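Local structure of ribonucleoside-diphosphate reductase subunit beta (4N83) at residues A[50-54]-A[239-245]; A[232-237]-A[249-254]; A[254-258]-A[268-272]. The protein probably catalyses, as the small subunit of a class Ib ribonucleotide reductase, the conversion of ribonucleotides to deoxyribonucleotides, and here holds a dimanganese(II) site. All coordinates share one frame. Residue numbers count along the deposited sequence, not the author numbering.

The three contacts illustrate how one helical hairpin is tied into a bundle. Contact 1 sets the turn between helix 211-240 and helix 246-263 against the start of helix 49-78, contact 2 pairs the two helices themselves, and contact 3 folds the loop after helix 246-263 back onto it. Along the chain the segments of contacts 1 and 2 alternate, and contact 3 follows both. Centres lie about 13 Å (1 to 2), 12 Å (2 to 3) and 24 Å (1 to 3) apart; Y240 touches V249, and R254 serves contacts 2 and 3. The hairpin is thus held at its turn, between its helices and by the returning loop.

Contact 1: residues A[50-54]-A[239-245]; sequences KEKDL and LYDTVGW
L54 lays its isobutyl end over a hollow made by four residues of 239-245, in the tp rotamer (chi1 178°, chi2 57°). L54 CD1 lies 3.7 Å from L239 CB and over one face of the Y240 ring; L54 CD2 lies 3.8 Å from Y240 CE2, 3.7 Å from V243 CG2 and 3.8 Å from W245 CZ3. Segment 50-54 is regular helix. Residues 241-243 keep helical phi/psi without the regular helix bonds, then G244 turns with positive phi (85°), and G244 N and W245 N both donate to Y240 O (2.8 and 3.1 Å). The two segments run in opposite senses, CA of K50 facing that of V243 and CA of L54 that of L239, each at 6.6 Å. At the exposed end, K50 CE reaches T242 CB at 3.7 Å. Y240 OH is hydrogen-bonded to T167 OG1 on helix 162-173, while W245 occupies the N-cap position before helix 246-263. A leucine seated in an interhelical turn thus joins helix 49-78 to the hairpin of this ferritin-like helical bundle.

Contact 2: residues A[232-237]-A[249-254]; sequences EEGYTE and VKTFLR
Segments 232-237 of helix 211-240 and 249-254 of helix 246-263, consecutive helices, cross at 148° between N-to-C directions, with axes 10.7 Å apart at closest approach. CA register pairs E233 with K250 (7.0 Å), T236 with V249 (7.1 Å) and E232 with L253 (8.6 Å). T236 takes chi1 m, which brings its OG1 to E232 O one turn earlier (2.6 Å, OG1 donating) and leaves CG2 facing V249 CG1 at 3.5 Å; V249 is t. L253, in the mt rotamer, places its CD1 3.6 Å from T236 OG1 and 3.5 Å from E232 CG. E232 bends through chi1 t and chi2 p, its OE2 hydrogen-bonded to S163 of helix 162-173. K250 is extended (mttt): its CE passes E233 CG at 4.3 Å and its NZ donates to E237 OE2 at 3.0 Å, a salt bridge with E237 in mt. E233 OE2 stays 4.5 Å from R254 NH1, beyond salt-bridge range; R254 NH1 is hydrogen-bonded to Y229 OH. The chemistry implies a divided hold: close methyl and methylene contact keeps the buried side together, while one salt bridge ties K250 to E237 at the more exposed edge.

Contact 3: residues A[254-258]-A[268-272]; sequences RYNAN and PLFPD
Hydrogen bonding is centred on N258, whose side chain (chi1 -58°, chi2 -34°) reaches from segment 254-258 of helix 246-263 to the backbone of 268-272, a segment without regular secondary structure. N258 OD1 accepts from F270 N at 3.0 Å with a good angle (155°) and, weakly, from L269 N at 2.9 Å (120°); N258 ND2 makes a further weak bond to F270 O at 3.4 Å. One side-chain amide thus reads both polar groups of the F270 backbone. The loop is extended at P268 (phi/psi -70/124), bends at L269 (-79/-55) and extends again at F270 (-84/157). It comes back broadly against the helix direction: N258 CA lies 4.4 Å from P268 CA, R254 CA 6.0 Å from F270 CA and Y255 CA 5.3 Å from D272 CA.

The charged interaction is a salt bridge, R254 NE donating to D272 OD1 at 2.9 Å in a nearly straight bond (167°). R254 NH1 is separately hydrogen-bonded to Y229 OH on helix 211-240.

Aromatic and apolar contacts add to this. F270 offers a ring face to R254 CG, 3.7 Å from the ring centroid, in a CH-pi contact; A257 CB lies 4.0 Å from F270 CE1. N258 CB meets P268 CB at 3.7 Å, and Y255 CD1 approaches D272 O to 3.5 Å, at the ring edge. L269 packs on Y222 and Y226 of helix 211-240. Away from the metal site, this is a chain reversal after a bundle helix, with an asparagine binding the returning loop's peptides and an arginine both covering its phenylalanine and pairing with its aspartate.

Contact 1: residues A[50-54]-A[239-245]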
loop_
_atom_site.group_PDB
_atom_site.type_symbol
_atom_site.label_atom_id
_atom_site.label_comp_id
_atom_site.label_asym_id
_atom_site.label_seq_id
_atom_site.Cartn_x
_atom_site.Cartn_y
_atom_site.Cartn_z
ATOM N N LYS A 50 -3.862 34.280 -16.001
ATOM C CA LYS A 50 -2.457 34.181 -15.598
ATOM C C LYS A 50 -2.317 33.287 -14.361
ATOM O O LYS A 50 -1.416 32.450 -14.291
ATOM C CB LYS A 50 -1.877 35.573 -15.302
ATOM C CG LYS A 50 -0.544 35.859 -15.981
ATOM C CD LYS A 50 -0.742 36.285 -17.429
ATOM C CE LYS A 50 0.543 36.813 -18.043
ATOM N NZ LYS A 50 0.294 37.537 -19.319
ATOM N N GLU A 51 -3.220 33.471 -13.397
ATOM C CA GLU A 51 -3.191 32.719 -12.141
ATOM C C GLU A 51 -3.838 31.339 -12.260
ATOM O O GLU A 51 -3.346 30.376 -11.672
ATOM C CB GLU A 51 -3.866 33.522 -11.025
ATOM C CG GLU A 51 -3.109 34.785 -10.644
ATOM C CD GLU A 51 -3.772 35.559 -9.520
ATOM O OE1 GLU A 51 -5.019 35.606 -9.471
ATOM O OE2 GLU A 51 -3.040 36.133 -8.686
ATOM N N LYS A 52 -4.939 31.246 -13.007
ATOM C CA LYS A 52 -5.630 29.963 -13.218
ATOM C C LYS A 52 -4.764 28.940 -13.953
ATOM O O LYS A 52 -4.769 27.757 -13.609
ATOM C CB LYS A 52 -6.940 30.158 -13.995
ATOM C CG LYS A 52 -8.116 30.617 -13.149
ATOM C CD LYS A 52 -9.402 30.603 -13.959
ATOM C CE LYS A 52 -10.602 30.993 -13.113
ATOM N NZ LYS A 52 -11.849 31.059 -13.925
ATOM N N ASP A 53 -4.028 29.398 -14.963
ATOM C CA ASP A 53 -3.193 28.513 -15.778
ATOM C C ASP A 53 -1.993 27.971 -14.994
ATOM O O ASP A 53 -1.518 26.870 -15.271
ATOM C CB ASP A 53 -2.713 29.241 -17.041
ATOM C CG ASP A 53 -2.315 28.285 -18.153
ATOM O OD1 ASP A 53 -3.197 27.559 -18.659
ATOM O OD2 ASP A 53 -1.126 28.274 -18.532
ATOM N N LEU A 54 -1.512 28.741 -14.020
ATOM C CA LEU A 54 -0.389 28.319 -13.181
ATOM C C LEU A 54 -0.765 27.174 -12.239
ATOM O O LEU A 54 0.066 26.313 -11.947
ATOM C CB LEU A 54 0.141 29.503 -12.367
ATOM C CG LEU A 54 1.296 29.229 -11.397
ATOM C CD1 LEU A 54 2.492 28.627 -12.118
ATOM C CD2 LEU A 54 1.690 30.509 -10.677
ATOM N N LEU A 239 7.407 28.753 -15.196
ATOM C CA LEU A 239 6.057 28.957 -14.667
ATOM C C LEU A 239 5.846 30.343 -14.053
ATOM O O LEU A 239 4.909 31.052 -14.421
ATOM C CB LEU A 239 5.745 27.897 -13.606
ATOM C CG LEU A 239 5.603 26.443 -14.062
ATOM C CD1 LEU A 239 5.300 25.555 -12.863
ATOM C CD2 LEU A 239 4.524 26.301 -15.125
ATOM N N TYR A 240 6.724 30.722 -13.127
ATOM C CA TYR A 240 6.472 31.850 -12.216
ATOM C C TYR A 240 6.923 33.241 -12.699
ATOM O O TYR A 240 6.794 34.216 -11.956
ATOM C CB TYR A 240 7.115 31.557 -10.851
ATOM C CG TYR A 240 6.476 30.406 -10.100
ATOM C CD1 TYR A 240 6.984 29.113 -10.196
ATOM C CD2 TYR A 240 5.364 30.614 -9.288
ATOM C CE1 TYR A 240 6.403 28.060 -9.507
ATOM C CE2 TYR A 240 4.774 29.567 -8.596
ATOM C CZ TYR A 240 5.297 28.293 -8.708
ATOM O OH TYR A 240 4.715 27.253 -8.022
ATOM N N ASP A 241 7.440 33.345 -13.924
ATOM C CA ASP A 241 7.941 34.633 -14.429
ATOM C C ASP A 241 6.831 35.635 -14.762
ATOM O O ASP A 241 7.000 36.835 -14.544
ATOM C CB ASP A 241 8.861 34.438 -15.646
ATOM C CG ASP A 241 10.336 34.371 -15.266
ATOM O OD1 ASP A 241 10.774 35.150 -14.391
ATOM O OD2 ASP A 241 11.066 33.547 -15.855
ATOM N N THR A 242 5.710 35.145 -15.285
ATOM C CA THR A 242 4.584 36.011 -15.645
ATOM C C THR A 242 3.884 36.575 -14.406
ATOM O O THR A 242 3.702 37.789 -14.290
ATOM C CB THR A 242 3.552 35.270 -16.516
ATOM O OG1 THR A 242 3.204 34.024 -15.902
ATOM C CG2 THR A 242 4.115 35.013 -17.906
ATOM N N VAL A 243 3.494 35.690 -13.491
ATOM C CA VAL A 243 2.888 36.107 -12.218
ATOM C C VAL A 243 3.892 36.836 -11.316
ATOM O O VAL A 243 3.503 37.672 -10.498
ATOM C CB VAL A 243 2.248 34.922 -11.450
ATOM C CG1 VAL A 243 1.010 34.427 -12.182
ATOM C CG2 VAL A 243 3.239 33.783 -11.237
ATOM N N GLY A 244 5.173 36.505 -11.464
ATOM C CA GLY A 244 6.256 37.244 -10.817
ATOM C C GLY A 244 6.579 36.820 -9.395
ATOM O O GLY A 244 6.800 37.671 -8.532
ATOM N N TRP A 245 6.609 35.510 -9.149
ATOM C CA TRP A 245 7.051 34.967 -7.857
ATOM C C TRP A 245 8.299 34.090 -8.025
ATOM O O TRP A 245 8.583 33.246 -7.175
ATOM C CB TRP A 245 5.942 34.139 -7.191
ATOM C CG TRP A 245 4.577 34.771 -7.187
ATOM C CD1 TRP A 245 4.281 36.099 -7.075
ATOM C CD2 TRP A 245 3.319 34.086 -7.268
ATOM N NE1 TRP A 245 2.919 36.285 -7.101
ATOM C CE2 TRP A 245 2.305 35.067 -7.215
ATOM C CE3 TRP A 245 2.951 32.738 -7.385
ATOM C CZ2 TRP A 245 0.945 34.744 -7.277
ATOM C CZ3 TRP A 245 1.599 32.418 -7.447
ATOM C CH2 TRP A 245 0.614 33.418 -7.393
#

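Contact 2: residues A[232-237]-A[249-254]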
loop_
_atom_site.group_PDB
_atom_site.type_symbol
_atom_site.label_atom_id
_atom_site.label_comp_id
_atom_site.label_asym_id
_atom_site.label_seq_id
_atom_site.Cartn_x
_atom_site.Cartn_y
_atom_site.Cartn_z
ATOM N N GLU A 232 15.516 22.745 -11.700
ATOM C CA GLU A 232 14.327 23.277 -11.027
ATOM C C GLU A 232 14.214 24.787 -11.231
ATOM O O GLU A 232 13.110 25.321 -11.332
ATOM C CB GLU A 232 14.347 22.951 -9.529
ATOM C CG GLU A 232 12.972 22.943 -8.873
ATOM C CD GLU A 232 12.105 21.771 -9.310
ATOM O OE1 GLU A 232 12.655 20.691 -9.618
ATOM O OE2 GLU A 232 10.866 21.929 -9.341
ATOM N N GLU A 233 15.358 25.467 -11.286
ATOM C CA GLU A 233 15.395 26.897 -11.600
ATOM C C GLU A 233 14.902 27.179 -13.027
ATOM O O GLU A 233 14.402 28.270 -13.309
ATOM C CB GLU A 233 16.807 27.462 -11.397
ATOM C CG GLU A 233 17.191 27.644 -9.934
ATOM C CD GLU A 233 18.645 28.037 -9.742
ATOM O OE1 GLU A 233 19.532 27.344 -10.285
ATOM O OE2 GLU A 233 18.904 29.034 -9.036
ATOM N N GLY A 234 15.051 26.198 -13.916
ATOM C CA GLY A 234 14.487 26.275 -15.263
ATOM C C GLY A 234 12.979 26.091 -15.266
ATOM O O GLY A 234 12.264 26.800 -15.975
ATOM N N TYR A 235 12.499 25.134 -14.473
ATOM C CA TYR A 235 11.063 24.867 -14.337
ATOM C C TYR A 235 10.351 25.983 -13.567
ATOM O O TYR A 235 9.193 26.296 -13.850
ATOM C CB TYR A 235 10.839 23.516 -13.643
ATOM C CG TYR A 235 9.383 23.120 -13.488
ATOM C CD1 TYR A 235 8.656 22.622 -14.567
ATOM C CD2 TYR A 235 8.736 23.234 -12.261
ATOM C CE1 TYR A 235 7.327 22.257 -14.428
ATOM C CE2 TYR A 235 7.407 22.870 -12.111
ATOM C CZ TYR A 235 6.707 22.382 -13.198
ATOM O OH TYR A 235 5.386 22.020 -13.053
ATOM N N THR A 236 11.043 26.573 -12.596
ATOM C CA THR A 236 10.503 27.694 -11.824
ATOM C C THR A 236 10.297 28.911 -12.726
ATOM O O THR A 236 9.221 29.509 -12.734
ATOM C CB THR A 236 11.437 28.077 -10.656
ATOM O OG1 THR A 236 11.679 26.929 -9.833
ATOM C CG2 THR A 236 10.824 29.181 -9.803
ATOM N N GLU A 237 11.333 29.265 -13.484
ATOM C CA GLU A 237 11.259 30.376 -14.438
ATOM C C GLU A 237 10.281 30.092 -15.584
ATOM O O GLU A 237 9.718 31.020 -16.166
ATOM C CB GLU A 237 12.652 30.702 -14.993
ATOM C CG GLU A 237 13.572 31.361 -13.975
ATOM C CD GLU A 237 14.993 31.540 -14.478
ATOM O OE1 GLU A 237 15.171 31.955 -15.642
ATOM O OE2 GLU A 237 15.934 31.279 -13.699
ATOM N N VAL A 249 10.103 31.531 -5.070
ATOM C CA VAL A 249 10.127 30.067 -5.187
ATOM C C VAL A 249 11.563 29.546 -5.072
ATOM O O VAL A 249 11.799 28.478 -4.504
ATOM C CB VAL A 249 9.495 29.587 -6.517
ATOM C CG1 VAL A 249 9.678 28.085 -6.703
ATOM C CG2 VAL A 249 8.016 29.945 -6.566
ATOM N N LYS A 250 12.511 30.306 -5.618
ATOM C CA LYS A 250 13.933 29.992 -5.479
ATOM C C LYS A 250 14.380 30.065 -4.016
ATOM O O LYS A 250 15.185 29.247 -3.569
ATOM C CB LYS A 250 14.776 30.936 -6.343
ATOM C CG LYS A 250 14.641 30.677 -7.835
ATOM C CD LYS A 250 15.282 31.781 -8.660
ATOM C CE LYS A 250 15.236 31.457 -10.144
ATOM N NZ LYS A 250 15.877 32.519 -10.966
ATOM N N THR A 251 13.851 31.042 -3.280
ATOM C CA THR A 251 14.103 31.166 -1.841
ATOM C C THR A 251 13.496 29.985 -1.076
ATOM O O THR A 251 14.074 29.506 -0.099
ATOM C CB THR A 251 13.514 32.477 -1.275
ATOM O OG1 THR A 251 13.844 33.572 -2.139
ATOM C CG2 THR A 251 14.054 32.762 0.122
ATOM N N PHE A 252 12.331 29.529 -1.532
ATOM C CA PHE A 252 11.623 28.407 -0.914
ATOM C C PHE A 252 12.309 27.072 -1.221
ATOM O O PHE A 252 12.322 26.170 -0.381
ATOM C CB PHE A 252 10.166 28.393 -1.401
ATOM C CG PHE A 252 9.228 27.569 -0.553
ATOM C CD1 PHE A 252 9.165 27.744 0.825
ATOM C CD2 PHE A 252 8.371 26.647 -1.144
ATOM C CE1 PHE A 252 8.289 26.995 1.598
ATOM C CE2 PHE A 252 7.490 25.900 -0.377
ATOM C CZ PHE A 252 7.448 26.075 0.995
ATOM N N LEU A 253 12.878 26.956 -2.421
ATOM C CA LEU A 253 13.587 25.740 -2.841
ATOM C C LEU A 253 14.897 25.532 -2.080
ATOM O O LEU A 253 15.223 24.408 -1.695
ATOM C CB LEU A 253 13.866 25.766 -4.350
ATOM C CG LEU A 253 12.704 25.340 -5.252
ATOM C CD1 LEU A 253 12.969 25.738 -6.697
ATOM C CD2 LEU A 253 12.458 23.841 -5.138
ATOM N N ARG A 254 15.647 26.612 -1.878
ATOM C CA ARG A 254 16.885 26.561 -1.099
ATOM C C ARG A 254 16.613 26.226 0.369
ATOM O O ARG A 254 17.418 25.557 1.020
ATOM C CB ARG A 254 17.642 27.890 -1.198
ATOM C CG ARG A 254 18.299 28.133 -2.550
ATOM C CD ARG A 254 19.080 29.440 -2.565
ATOM N NE ARG A 254 18.202 30.607 -2.664
ATOM C CZ ARG A 254 17.819 31.195 -3.800
ATOM N NH1 ARG A 254 18.226 30.744 -4.983
ATOM N NH2 ARG A 254 17.015 32.252 -3.751
#

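Contact 3: residues A[254-258]-A[268-272]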
loop_
_atom_site.group_PDB
_atom_site.type_symbol
_atom_site.label_atom_id
_atom_site.label_comp_id
_atom_site.label_asym_id
_atom_site.label_seq_id
_atom_site.Cartn_x
_atom_site.Cartn_y
_atom_site.Cartn_z
ATOM N N ARG A 254 15.647 26.612 -1.878
ATOM C CA ARG A 254 16.885 26.561 -1.099
ATOM C C ARG A 254 16.613 26.226 0.369
ATOM O O ARG A 254 17.418 25.557 1.020
ATOM C CB ARG A 254 17.642 27.890 -1.198
ATOM C CG ARG A 254 18.299 28.133 -2.550
ATOM C CD ARG A 254 19.080 29.440 -2.565
ATOM N NE ARG A 254 18.202 30.607 -2.664
ATOM C CZ ARG A 254 17.819 31.195 -3.800
ATOM N NH1 ARG A 254 18.226 30.744 -4.983
ATOM N NH2 ARG A 254 17.015 32.252 -3.751
ATOM N N TYR A 255 15.473 26.693 0.876
ATOM C CA TYR A 255 15.076 26.463 2.265
ATOM C C TYR A 255 14.770 24.988 2.535
ATOM O O TYR A 255 15.314 24.398 3.469
ATOM C CB TYR A 255 13.863 27.336 2.617
ATOM C CG TYR A 255 13.228 27.025 3.957
ATOM C CD1 TYR A 255 13.968 27.102 5.135
ATOM C CD2 TYR A 255 11.886 26.666 4.047
ATOM C CE1 TYR A 255 13.391 26.821 6.362
ATOM C CE2 TYR A 255 11.300 26.383 5.270
ATOM C CZ TYR A 255 12.056 26.463 6.424
ATOM O OH TYR A 255 11.478 26.183 7.639
ATOM N N ASN A 256 13.905 24.401 1.711
ATOM C CA ASN A 256 13.508 22.998 1.872
ATOM C C ASN A 256 14.587 21.990 1.466
ATOM O O ASN A 256 14.508 20.818 1.836
ATOM C CB ASN A 256 12.217 22.716 1.098
ATOM C CG ASN A 256 10.994 23.305 1.773
ATOM O OD1 ASN A 256 10.757 23.072 2.958
ATOM N ND2 ASN A 256 10.207 24.064 1.023
ATOM N N ALA A 257 15.583 22.442 0.705
ATOM C CA ALA A 257 16.739 21.609 0.365
ATOM C C ALA A 257 17.512 21.212 1.621
ATOM O O ALA A 257 18.070 20.117 1.699
ATOM C CB ALA A 257 17.654 22.342 -0.606
ATOM N N ASN A 258 17.530 22.112 2.602
ATOM C CA ASN A 258 18.201 21.873 3.877
ATOM C C ASN A 258 17.481 20.828 4.731
ATOM O O ASN A 258 18.121 20.076 5.468
ATOM C CB ASN A 258 18.327 23.184 4.658
ATOM C CG ASN A 258 19.083 24.254 3.886
ATOM O OD1 ASN A 258 20.014 23.954 3.137
ATOM N ND2 ASN A 258 18.683 25.511 4.063
ATOM N N PRO A 268 22.790 21.650 6.817
ATOM C CA PRO A 268 22.044 22.559 5.940
ATOM C C PRO A 268 22.967 23.407 5.064
ATOM O O PRO A 268 23.831 24.117 5.582
ATOM C CB PRO A 268 21.266 23.438 6.925
ATOM C CG PRO A 268 22.078 23.420 8.171
ATOM C CD PRO A 268 22.693 22.052 8.233
ATOM N N LEU A 269 22.770 23.335 3.749
ATOM C CA LEU A 269 23.690 23.944 2.787
ATOM C C LEU A 269 23.477 25.453 2.650
ATOM O O LEU A 269 24.412 26.234 2.835
ATOM C CB LEU A 269 23.545 23.264 1.419
ATOM C CG LEU A 269 24.679 23.467 0.411
ATOM C CD1 LEU A 269 25.951 22.771 0.873
ATOM C CD2 LEU A 269 24.263 22.959 -0.961
ATOM N N PHE A 270 22.249 25.856 2.334
ATOM C CA PHE A 270 21.940 27.257 2.033
ATOM C C PHE A 270 21.691 28.087 3.296
ATOM O O PHE A 270 21.339 27.537 4.339
ATOM C CB PHE A 270 20.722 27.339 1.109
ATOM C CG PHE A 270 20.925 26.666 -0.218
ATOM C CD1 PHE A 270 20.574 25.334 -0.398
ATOM C CD2 PHE A 270 21.474 27.362 -1.287
ATOM C CE1 PHE A 270 20.764 24.710 -1.620
ATOM C CE2 PHE A 270 21.666 26.743 -2.512
ATOM C CZ PHE A 270 21.309 25.416 -2.679
ATOM N N PRO A 271 21.874 29.420 3.202
ATOM C CA PRO A 271 21.619 30.316 4.333
ATOM C C PRO A 271 20.159 30.776 4.462
ATOM O O PRO A 271 19.827 31.487 5.415
ATOM C CB PRO A 271 22.523 31.512 4.025
ATOM C CG PRO A 271 22.556 31.569 2.537
ATOM C CD PRO A 271 22.426 30.151 2.044
ATOM N N ASP A 272 19.303 30.379 3.520
ATOM C CA ASP A 272 17.898 30.799 3.520
ATOM C C ASP A 272 17.115 30.136 4.653
ATOM O O ASP A 272 16.875 28.929 4.625
ATOM C CB ASP A 272 17.234 30.470 2.179
ATOM C CG ASP A 272 17.832 31.247 1.021
ATOM O OD1 ASP A 272 17.174 31.325 -0.038
ATOM O OD2 ASP A 272 18.954 31.776 1.162
#